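Local coordinates for protein MdbA (Actinomyces oris, PDB 4Z7X) that is a thiol-disulfide oxidoreductase of the thioredoxin superfamily that probably forms disulfide bonds in exported proteins such as pilus subunits, at residues Ser40-Glu45 with Thr91-Pro96; Glu19-Ala24 with Gln34-Ala39; Asp64-His69 with Glu103-Val108. One frame throughout, in Å; residues are numbered along the deposited sequence.

Interaction 1: residues Ser40-Glu45 with Thr91-Pro96; sequences SWTYGE and TLALHP. With 3CX ((2S)-3-(cyclohexylamino)-2-hydroxypropane-1-sulfonic acid), chain C.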
loop_
_atom_site.group_PDB
_atom_site.type_symbol
_atom_site.label_atom_id
_atom_site.label_comp_id
_atom_site.label_asym_id
_atom_site.label_seq_id
_atom_site.Cartn_x
_atom_site.Cartn_y
_atom_site.Cartn_z
ATOM N N SER A 40 0.783 1.076 -8.703
ATOM C CA SER A 40 1.039 0.111 -7.644
ATOM C C SER A 40 2.543 0.009 -7.370
ATOM O O SER A 40 3.399 0.422 -8.188
ATOM C CB SER A 40 0.485 -1.293 -7.987
ATOM O OG SER A 40 1.087 -1.882 -9.147
ATOM N N TRP A 41 2.870 -0.596 -6.234
ATOM C CA TRP A 41 4.229 -1.022 -5.962
ATOM C C TRP A 41 4.209 -2.398 -5.359
ATOM O O TRP A 41 3.191 -2.812 -4.802
ATOM C CB TRP A 41 5.005 -0.036 -5.116
ATOM C CG TRP A 41 4.692 0.059 -3.692
ATOM C CD1 TRP A 41 5.427 -0.487 -2.692
ATOM C CD2 TRP A 41 3.646 0.828 -3.043
ATOM N NE1 TRP A 41 4.920 -0.116 -1.479
ATOM C CE2 TRP A 41 3.822 0.678 -1.666
ATOM C CE3 TRP A 41 2.556 1.574 -3.496
ATOM C CZ2 TRP A 41 2.987 1.293 -0.738
ATOM C CZ3 TRP A 41 1.714 2.177 -2.577
ATOM C CH2 TRP A 41 1.939 2.041 -1.217
ATOM N N THR A 42 5.333 -3.105 -5.453
ATOM C CA THR A 42 5.324 -4.524 -5.151
ATOM C C THR A 42 6.492 -4.983 -4.310
ATOM O O THR A 42 7.535 -4.337 -4.296
ATOM C CB THR A 42 5.274 -5.416 -6.421
ATOM O OG1 THR A 42 6.515 -5.337 -7.121
ATOM C CG2 THR A 42 4.154 -4.979 -7.359
ATOM N N TYR A 43 6.260 -6.130 -3.654
ATOM C CA TYR A 43 7.240 -6.828 -2.841
ATOM C C TYR A 43 7.255 -8.300 -3.243
ATOM O O TYR A 43 6.216 -8.931 -3.287
ATOM C CB TYR A 43 6.888 -6.729 -1.332
ATOM C CG TYR A 43 6.797 -5.296 -0.821
ATOM C CD1 TYR A 43 7.885 -4.673 -0.227
ATOM C CD2 TYR A 43 5.624 -4.583 -0.933
ATOM C CE1 TYR A 43 7.825 -3.382 0.240
ATOM C CE2 TYR A 43 5.521 -3.295 -0.453
ATOM C CZ TYR A 43 6.636 -2.678 0.124
ATOM O OH TYR A 43 6.501 -1.368 0.572
ATOM N N GLY A 44 8.450 -8.818 -3.528
ATOM C CA GLY A 44 8.643 -10.238 -3.800
ATOM C C GLY A 44 8.470 -10.766 -5.229
ATOM O O GLY A 44 8.546 -11.973 -5.458
ATOM N N GLU A 45 8.353 -9.871 -6.200
ATOM C CA GLU A 45 8.113 -10.275 -7.587
ATOM C C GLU A 45 9.304 -10.822 -8.344
ATOM O O GLU A 45 9.127 -11.404 -9.429
ATOM C CB GLU A 45 7.496 -9.115 -8.387
ATOM C CG GLU A 45 8.422 -8.025 -8.885
ATOM C CD GLU A 45 8.953 -7.084 -7.807
ATOM O OE1 GLU A 45 8.507 -7.155 -6.619
ATOM O OE2 GLU A 45 9.759 -6.210 -8.182
ATOM N N THR A 91 3.649 -12.596 -3.790
ATOM C CA THR A 91 4.129 -11.314 -4.279
ATOM C C THR A 91 3.025 -10.311 -3.889
ATOM O O THR A 91 1.890 -10.485 -4.262
ATOM C CB THR A 91 4.241 -11.355 -5.798
ATOM O OG1 THR A 91 5.250 -12.297 -6.166
ATOM C CG2 THR A 91 4.567 -9.997 -6.349
ATOM N N LEU A 92 3.366 -9.327 -3.085
ATOM C CA LEU A 92 2.400 -8.328 -2.608
ATOM C C LEU A 92 2.410 -7.132 -3.551
ATOM O O LEU A 92 3.465 -6.545 -3.811
ATOM C CB LEU A 92 2.730 -7.884 -1.179
ATOM C CG LEU A 92 1.816 -6.808 -0.595
ATOM C CD1 LEU A 92 0.415 -7.365 -0.361
ATOM C CD2 LEU A 92 2.351 -6.238 0.705
ATOM N N ALA A 93 1.224 -6.755 -4.019
ATOM C CA ALA A 93 1.095 -5.552 -4.823
ATOM C C ALA A 93 0.094 -4.605 -4.179
ATOM O O ALA A 93 -1.063 -4.982 -3.948
ATOM C CB ALA A 93 0.649 -5.905 -6.234
ATOM N N LEU A 94 0.558 -3.406 -3.844
ATOM C CA LEU A 94 -0.247 -2.396 -3.155
ATOM C C LEU A 94 -0.678 -1.354 -4.156
ATOM O O LEU A 94 0.155 -0.807 -4.850
ATOM C CB LEU A 94 0.526 -1.749 -2.013
ATOM C CG LEU A 94 0.905 -2.690 -0.863
ATOM C CD1 LEU A 94 1.712 -1.973 0.201
ATOM C CD2 LEU A 94 -0.291 -3.338 -0.248
ATOM N N HIS A 95 -1.996 -1.128 -4.228
ATOM C CA HIS A 95 -2.601 -0.230 -5.224
ATOM C C HIS A 95 -3.326 0.915 -4.510
ATOM O O HIS A 95 -4.417 0.711 -3.997
ATOM C CB HIS A 95 -3.625 -0.957 -6.091
ATOM C CG HIS A 95 -3.105 -2.112 -6.880
ATOM N ND1 HIS A 95 -2.988 -2.088 -8.261
ATOM C CD2 HIS A 95 -2.729 -3.359 -6.491
ATOM C CE1 HIS A 95 -2.559 -3.270 -8.682
ATOM N NE2 HIS A 95 -2.411 -4.064 -7.632
ATOM N N PRO A 96 -2.733 2.122 -4.492
ATOM C CA PRO A 96 -3.328 3.235 -3.763
ATOM C C PRO A 96 -4.386 3.935 -4.597
ATOM O O PRO A 96 -4.276 3.995 -5.806
ATOM C CB PRO A 96 -2.134 4.168 -3.549
ATOM C CG PRO A 96 -1.320 3.968 -4.786
ATOM C CD PRO A 96 -1.456 2.504 -5.107
HETATM O OAA 3CX C . 13.882 -9.242 -5.018
HETATM O OAB 3CX C . 11.349 -9.379 -5.210
HETATM O OAC 3CX C . 10.032 -6.587 -4.533
HETATM O OAD 3CX C . 12.517 -8.209 -6.857
HETATM C CAE 3CX C . 9.569 -0.458 -2.147
HETATM C CAF 3CX C . 9.560 -0.275 -3.642
HETATM C CAG 3CX C . 10.609 -1.424 -1.593
HETATM C CAH 3CX C . 9.656 -1.630 -4.345
HETATM C CAI 3CX C . 10.749 -2.764 -2.274
HETATM C CAJ 3CX C . 11.517 -4.771 -4.349
HETATM C CAK 3CX C . 12.435 -7.064 -4.662
HETATM N NAL 3CX C . 10.322 -3.922 -4.513
HETATM C CAM 3CX C . 11.274 -6.119 -5.009
HETATM C CAN 3CX C . 9.913 -2.880 -3.517
HETATM S SAO 3CX C . 12.488 -8.532 -5.451
#
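The edge strand 41-43 of the central sheet pairs antiparallel with strand 91-96, and W41, T42 and Y43 face L94, A93 and L92. W41 and L94 form a hydrogen-bonded pair, with L94 N 2.9 Å from W41 O. Y43 and L92 form the next one, with Y43 N 2.8 Å from L92 O. T42 and A93 between them are a non-hydrogen-bonded pair, and T42 CG2 touches A93 CB. On the other face W41 chi1, 74°, sets CG between the backbone N and the carbonyl carbon, and the indole then lies over L94. L94 CB sits 3.9 Å from the centroid of the six-membered ring, almost on the ring normal, a CH-pi contact. In the indole plane, W41 NE1 donates to Y43 OH at 2.9 Å, and Y43 OH also bonds to S123. S40 CB lies over the H95 imidazole, 3.7 Å from its centroid. H95 NE2 is bonded to D60. Past the strand, G44 N donates to the hydroxyl OAC of 3CX, and OAC donates to E45 OE1 at 2.6 Å. The pairing is an antiparallel edge of a thioredoxin-like sheet, with 3CX, a buffer-type molecule, lying along that strand and the turn after it.

Interaction 2: residues Glu19-Ala24 with Gln34-Ala39; sequences EGLATA and QVLSDA. With 3CX ((2S)-3-(cyclohexylamino)-2-hydroxypropane-1-sulfonic acid), chain C.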
loop_
_atom_site.group_PDB
_atom_site.type_symbol
_atom_site.label_atom_id
_atom_site.label_comp_id
_atom_site.label_asym_id
_atom_site.label_seq_id
_atom_site.Cartn_x
_atom_site.Cartn_y
_atom_site.Cartn_z
ATOM N N GLU A 19 -5.187 -10.231 -14.871
ATOM C CA GLU A 19 -3.827 -10.288 -15.386
ATOM C C GLU A 19 -2.770 -10.130 -14.308
ATOM O O GLU A 19 -1.594 -10.331 -14.588
ATOM C CB GLU A 19 -3.613 -9.192 -16.446
ATOM C CG GLU A 19 -4.492 -9.312 -17.671
ATOM C CD GLU A 19 -4.042 -10.454 -18.541
ATOM O OE1 GLU A 19 -4.841 -11.388 -18.691
ATOM O OE2 GLU A 19 -2.880 -10.423 -19.027
ATOM N N GLY A 20 -3.145 -9.757 -13.078
ATOM C CA GLY A 20 -2.125 -9.683 -12.031
ATOM C C GLY A 20 -1.181 -8.509 -12.237
ATOM O O GLY A 20 -1.605 -7.380 -12.543
ATOM N N LEU A 21 0.106 -8.786 -12.037
ATOM C CA LEU A 21 1.146 -7.766 -12.069
ATOM C C LEU A 21 1.524 -7.782 -13.508
ATOM O O LEU A 21 2.176 -8.700 -13.977
ATOM C CB LEU A 21 2.305 -8.197 -11.173
ATOM C CG LEU A 21 3.335 -7.151 -10.872
ATOM C CD1 LEU A 21 4.339 -7.832 -9.951
ATOM C CD2 LEU A 21 4.032 -6.656 -12.134
ATOM N N ALA A 22 1.074 -6.784 -14.211
ATOM C CA ALA A 22 1.070 -6.823 -15.636
ATOM C C ALA A 22 1.446 -5.476 -16.242
ATOM O O ALA A 22 1.156 -5.231 -17.451
ATOM C CB ALA A 22 -0.305 -7.272 -16.143
ATOM N N THR A 23 2.112 -4.622 -15.432
ATOM C CA THR A 23 2.607 -3.370 -15.954
ATOM C C THR A 23 4.085 -3.218 -15.597
ATOM O O THR A 23 4.557 -3.866 -14.656
ATOM C CB THR A 23 1.805 -2.197 -15.382
ATOM O OG1 THR A 23 1.815 -2.323 -13.985
ATOM C CG2 THR A 23 0.342 -2.214 -15.852
ATOM N N ALA A 24 4.778 -2.403 -16.426
ATOM C CA ALA A 24 6.143 -1.906 -16.259
ATOM C C ALA A 24 6.193 -0.618 -15.412
ATOM O O ALA A 24 5.182 -0.098 -15.073
ATOM C CB ALA A 24 6.670 -1.578 -17.595
ATOM N N GLN A 34 9.994 3.466 -8.216
ATOM C CA GLN A 34 9.732 2.033 -8.262
ATOM C C GLN A 34 8.238 1.713 -8.473
ATOM O O GLN A 34 7.855 0.568 -8.488
ATOM C CB GLN A 34 10.319 1.312 -7.031
ATOM C CG GLN A 34 11.841 1.430 -6.904
ATOM C CD GLN A 34 12.468 0.348 -6.040
ATOM O OE1 GLN A 34 12.461 -0.830 -6.414
ATOM N NE2 GLN A 34 13.059 0.745 -4.881
ATOM N N VAL A 35 7.395 2.732 -8.634
ATOM C CA VAL A 35 5.973 2.534 -8.879
ATOM C C VAL A 35 5.718 2.146 -10.331
ATOM O O VAL A 35 6.322 2.651 -11.264
ATOM C CB VAL A 35 5.146 3.771 -8.405
ATOM C CG1 VAL A 35 3.805 3.877 -9.107
ATOM C CG2 VAL A 35 4.947 3.677 -6.863
ATOM N N LEU A 36 4.754 1.268 -10.495
ATOM C CA LEU A 36 4.371 0.737 -11.790
ATOM C C LEU A 36 3.391 1.658 -12.515
ATOM O O LEU A 36 2.893 2.637 -11.955
ATOM C CB LEU A 36 3.795 -0.650 -11.607
ATOM C CG LEU A 36 4.721 -1.696 -11.026
ATOM C CD1 LEU A 36 3.982 -2.981 -10.858
ATOM C CD2 LEU A 36 5.922 -1.932 -11.900
ATOM N N SER A 37 3.082 1.306 -13.764
ATOM C CA SER A 37 2.293 2.161 -14.633
ATOM C C SER A 37 0.845 2.294 -14.173
ATOM O O SER A 37 0.124 3.176 -14.638
ATOM C CB SER A 37 2.335 1.632 -16.067
ATOM O OG SER A 37 1.796 0.331 -16.151
ATOM N N ASP A 38 0.427 1.407 -13.252
ATOM C CA ASP A 38 -0.931 1.481 -12.661
ATOM C C ASP A 38 -0.949 2.057 -11.258
ATOM O O ASP A 38 -1.933 1.927 -10.553
ATOM C CB ASP A 38 -1.635 0.132 -12.700
ATOM C CG ASP A 38 -1.022 -0.876 -11.766
ATOM O OD1 ASP A 38 0.097 -0.578 -11.240
ATOM O OD2 ASP A 38 -1.626 -1.973 -11.586
ATOM N N ALA A 39 0.140 2.716 -10.872
ATOM C CA ALA A 39 0.320 3.334 -9.559
ATOM C C ALA A 39 0.687 2.379 -8.415
ATOM O O ALA A 39 0.914 2.840 -7.310
ATOM C CB ALA A 39 -0.864 4.216 -9.162
HETATM O OAA 3CX C . 13.882 -9.242 -5.018
HETATM O OAB 3CX C . 11.349 -9.379 -5.210
HETATM O OAC 3CX C . 10.032 -6.587 -4.533
HETATM O OAD 3CX C . 12.517 -8.209 -6.857
HETATM C CAE 3CX C . 9.569 -0.458 -2.147
HETATM C CAF 3CX C . 9.560 -0.275 -3.642
HETATM C CAG 3CX C . 10.609 -1.424 -1.593
HETATM C CAH 3CX C . 9.656 -1.630 -4.345
HETATM C CAI 3CX C . 10.749 -2.764 -2.274
HETATM C CAJ 3CX C . 11.517 -4.771 -4.349
HETATM C CAK 3CX C . 12.435 -7.064 -4.662
HETATM N NAL 3CX C . 10.322 -3.922 -4.513
HETATM C CAM 3CX C . 11.274 -6.119 -5.009
HETATM C CAN 3CX C . 9.913 -2.880 -3.517
HETATM S SAO 3CX C . 12.488 -8.532 -5.451
HETATM O O HOH W 1 0.341 -3.827 -12.353
HETATM O O HOH W 2 3.168 -0.923 -18.295
#
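L36 and S37 touch T23 and A24 where two loop segments meet ahead of strand 41-43. Q34, in one of its two conformers, lies against the cyclohexyl ring of 3CX, away from this contact. L36 then points at 19-24. L36 chi1, -62°, sets CG anti to the carbonyl carbon, and beyond it CD1 meets L21 CD2 at 3.9 Å. The two leucine side chains cross at about a right angle. L36 CB lies 3.5 Å from T23 OG1, and L36 CD2 packs on the backbone oxygens of T23 and A24. S37 N donates to A24 O at 2.8 Å, the one direct hydrogen bond between the segments. A water bridge from S37 OG to A24 N is doubtful, as S37 has two conformers and OG crowds T23 CB. D38 is linked to T23 more surely: a water donates to D38 OD2 and lies 2.7 Å from T23 OG1. D38 also has a salt bridge to R191 and a hydrogen bond to S40. A39 N closes a type I turn on L36 O. Polar linkage thus rests on one backbone bond and the water between T23 and D38, and L36 with L21 supplies the apolar part.

Interaction 3: residues Asp64-His69 with Glu103-Val108; sequences DYSCSH and EWTSVV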
loop_
_atom_site.group_PDB
_atom_site.type_symbol
_atom_site.label_atom_id
_atom_site.label_comp_id
_atom_site.label_asym_id
_atom_site.label_seq_id
_atom_site.Cartn_x
_atom_site.Cartn_y
_atom_site.Cartn_z
ATOM N N ASP A 64 -7.309 2.792 0.239
ATOM C CA ASP A 64 -7.252 4.246 0.453
ATOM C C ASP A 64 -6.806 4.464 1.908
ATOM O O ASP A 64 -7.413 3.907 2.828
ATOM C CB ASP A 64 -8.652 4.850 0.213
ATOM C CG ASP A 64 -8.691 6.371 0.291
ATOM O OD1 ASP A 64 -7.818 6.957 0.934
ATOM O OD2 ASP A 64 -9.643 6.985 -0.259
ATOM N N TYR A 65 -5.758 5.240 2.100
ATOM C CA TYR A 65 -5.293 5.609 3.427
ATOM C C TYR A 65 -6.346 6.240 4.337
ATOM O O TYR A 65 -6.180 6.229 5.558
ATOM C CB TYR A 65 -4.048 6.519 3.377
ATOM C CG TYR A 65 -2.764 5.810 2.959
ATOM C CD1 TYR A 65 -2.285 4.754 3.704
ATOM C CD2 TYR A 65 -2.087 6.151 1.802
ATOM C CE1 TYR A 65 -1.136 4.091 3.362
ATOM C CE2 TYR A 65 -0.935 5.486 1.426
ATOM C CZ TYR A 65 -0.473 4.446 2.198
ATOM O OH TYR A 65 0.639 3.774 1.812
ATOM N N SER A 66 -7.393 6.802 3.752
ATOM C CA SER A 66 -8.481 7.424 4.518
ATOM C C SER A 66 -9.730 6.552 4.679
ATOM O O SER A 66 -10.754 7.034 5.178
ATOM C CB SER A 66 -8.894 8.745 3.877
ATOM O OG SER A 66 -7.845 9.696 3.960
ATOM N N CYS A 67 -9.597 5.263 4.356
ATOM C CA CYS A 67 -10.706 4.296 4.437
ATOM C C CYS A 67 -10.610 3.482 5.729
ATOM O O CYS A 67 -9.612 2.756 5.976
ATOM C CB CYS A 67 -10.700 3.374 3.200
ATOM S SG CYS A 67 -11.864 1.987 3.340
ATOM N N SER A 68 -11.647 3.560 6.545
ATOM C CA SER A 68 -11.633 2.833 7.821
ATOM C C SER A 68 -11.609 1.334 7.670
ATOM O O SER A 68 -11.003 0.647 8.493
ATOM C CB SER A 68 -12.826 3.282 8.681
ATOM O OG SER A 68 -14.064 2.914 8.095
ATOM N N HIS A 69 -12.249 0.816 6.615
ATOM C CA HIS A 69 -12.196 -0.605 6.370
ATOM C C HIS A 69 -10.787 -1.068 5.980
ATOM O O HIS A 69 -10.336 -2.151 6.380
ATOM C CB HIS A 69 -13.211 -1.001 5.302
ATOM C CG HIS A 69 -14.620 -0.783 5.721
ATOM N ND1 HIS A 69 -15.362 0.303 5.325
ATOM C CD2 HIS A 69 -15.414 -1.508 6.537
ATOM C CE1 HIS A 69 -16.563 0.226 5.867
ATOM N NE2 HIS A 69 -16.616 -0.864 6.609
ATOM N N GLU A 103 -8.273 14.821 1.743
ATOM C CA GLU A 103 -6.927 15.333 1.534
ATOM C C GLU A 103 -5.870 14.587 2.358
ATOM O O GLU A 103 -4.732 14.495 1.929
ATOM C CB GLU A 103 -6.829 16.843 1.736
ATOM C CG GLU A 103 -7.598 17.620 0.688
ATOM C CD GLU A 103 -7.183 17.273 -0.732
ATOM O OE1 GLU A 103 -8.054 16.791 -1.470
ATOM O OE2 GLU A 103 -5.990 17.481 -1.101
ATOM N N TRP A 104 -6.248 14.002 3.507
ATOM C CA TRP A 104 -5.321 13.132 4.260
ATOM C C TRP A 104 -4.641 12.100 3.343
ATOM O O TRP A 104 -3.457 11.853 3.478
ATOM C CB TRP A 104 -6.039 12.412 5.400
ATOM C CG TRP A 104 -5.189 11.453 6.154
ATOM C CD1 TRP A 104 -5.399 10.112 6.291
ATOM C CD2 TRP A 104 -4.002 11.750 6.907
ATOM N NE1 TRP A 104 -4.443 9.551 7.085
ATOM C CE2 TRP A 104 -3.565 10.527 7.482
ATOM C CE3 TRP A 104 -3.266 12.921 7.164
ATOM C CZ2 TRP A 104 -2.418 10.439 8.272
ATOM C CZ3 TRP A 104 -2.115 12.820 7.967
ATOM C CH2 TRP A 104 -1.714 11.597 8.505
ATOM N N THR A 105 -5.382 11.529 2.392
ATOM C CA THR A 105 -4.799 10.586 1.472
ATOM C C THR A 105 -3.656 11.196 0.675
ATOM O O THR A 105 -2.626 10.525 0.495
ATOM C CB THR A 105 -5.887 9.999 0.557
ATOM O OG1 THR A 105 -6.862 9.371 1.396
ATOM C CG2 THR A 105 -5.314 9.015 -0.464
ATOM N N SER A 106 -3.815 12.441 0.202
ATOM C CA SER A 106 -2.721 13.091 -0.503
ATOM C C SER A 106 -1.536 13.362 0.428
ATOM O O SER A 106 -0.394 13.284 0.012
ATOM C CB SER A 106 -3.157 14.402 -1.166
ATOM O OG SER A 106 -4.058 14.145 -2.250
ATOM N N VAL A 107 -1.818 13.745 1.668
ATOM C CA VAL A 107 -0.741 13.994 2.628
ATOM C C VAL A 107 0.084 12.716 2.807
ATOM O O VAL A 107 1.328 12.731 2.676
ATOM C CB VAL A 107 -1.285 14.510 3.952
ATOM C CG1 VAL A 107 -0.171 14.668 4.975
ATOM C CG2 VAL A 107 -1.994 15.848 3.739
ATOM N N VAL A 108 -0.606 11.624 3.101
ATOM C CA VAL A 108 0.078 10.344 3.296
ATOM C C VAL A 108 0.795 9.901 2.024
ATOM O O VAL A 108 1.958 9.473 2.100
ATOM C CB VAL A 108 -0.851 9.211 3.767
ATOM C CG1 VAL A 108 -0.047 7.938 3.961
ATOM C CG2 VAL A 108 -1.562 9.577 5.044
HETATM O O HOH W 3 -9.450 9.706 0.317
HETATM O O HOH W 4 -3.859 6.721 7.019
#
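D64 to C67 make a type I beta turn, and the first turns of helix 103-118 lie beside it, with the CA atoms of Y65 and T105 5.4 Å apart. T105 OG1 donates to D64 OD1 at 2.6 Å and uses the syn lone pair of that oxygen. Chi1 of D64, -175°, sets CG anti to the backbone N, and the carboxylate meets T105. The same OD1 accepts from S66 N at 2.9 Å, above the carboxylate plane, which makes an Asx turn. A water bridges D64 OD2 and T105 OG1, and D64 OD2 also takes a bond from L100 N. S66 OG lies 2.8 Å from T105 OG1 and touches the indole edge of W104 at CD1, in the ring plane. This turn leads into helix 68-86, and C67 is its N-cap. C67 and C70 fit the CxxC pattern at a helix start known from thioredoxins, so the turn probably ends on the first cysteine of the redox site. On the apolar side V108 CG1 sits over the centre of the Y65 ring, 3.5 Å from its centroid, in a CH-pi contact. Within the helix V108 CG2 lies over the rim of one face of the W104 indole. Y65 OH bonds to H127, and F63 and F131 meet its ring. A second water accepts from W104 NE1 at 2.9 Å and donates to Y65 O.

In the fold
Interaction 2 comes first along the chain, in the loop before strand 41-43. Interactions 1 and 3 follow, and their segments alternate in sequence. Interactions 1 and 2 have centres about 8 Å apart and touch, as where E45 packs on L21; both also reach the same 3CX molecule. Interaction 3 lies with its centre about 18 Å from that of interaction 1 and about 21 Å from that of interaction 2. It meets interaction 1 where the W41 indole packs on Y65. Helix 68-86 precedes strand 91-96, and helix 103-118 follows it. The ligand pocket and the probable redox site thus occupy separate parts of one thioredoxin-like fold.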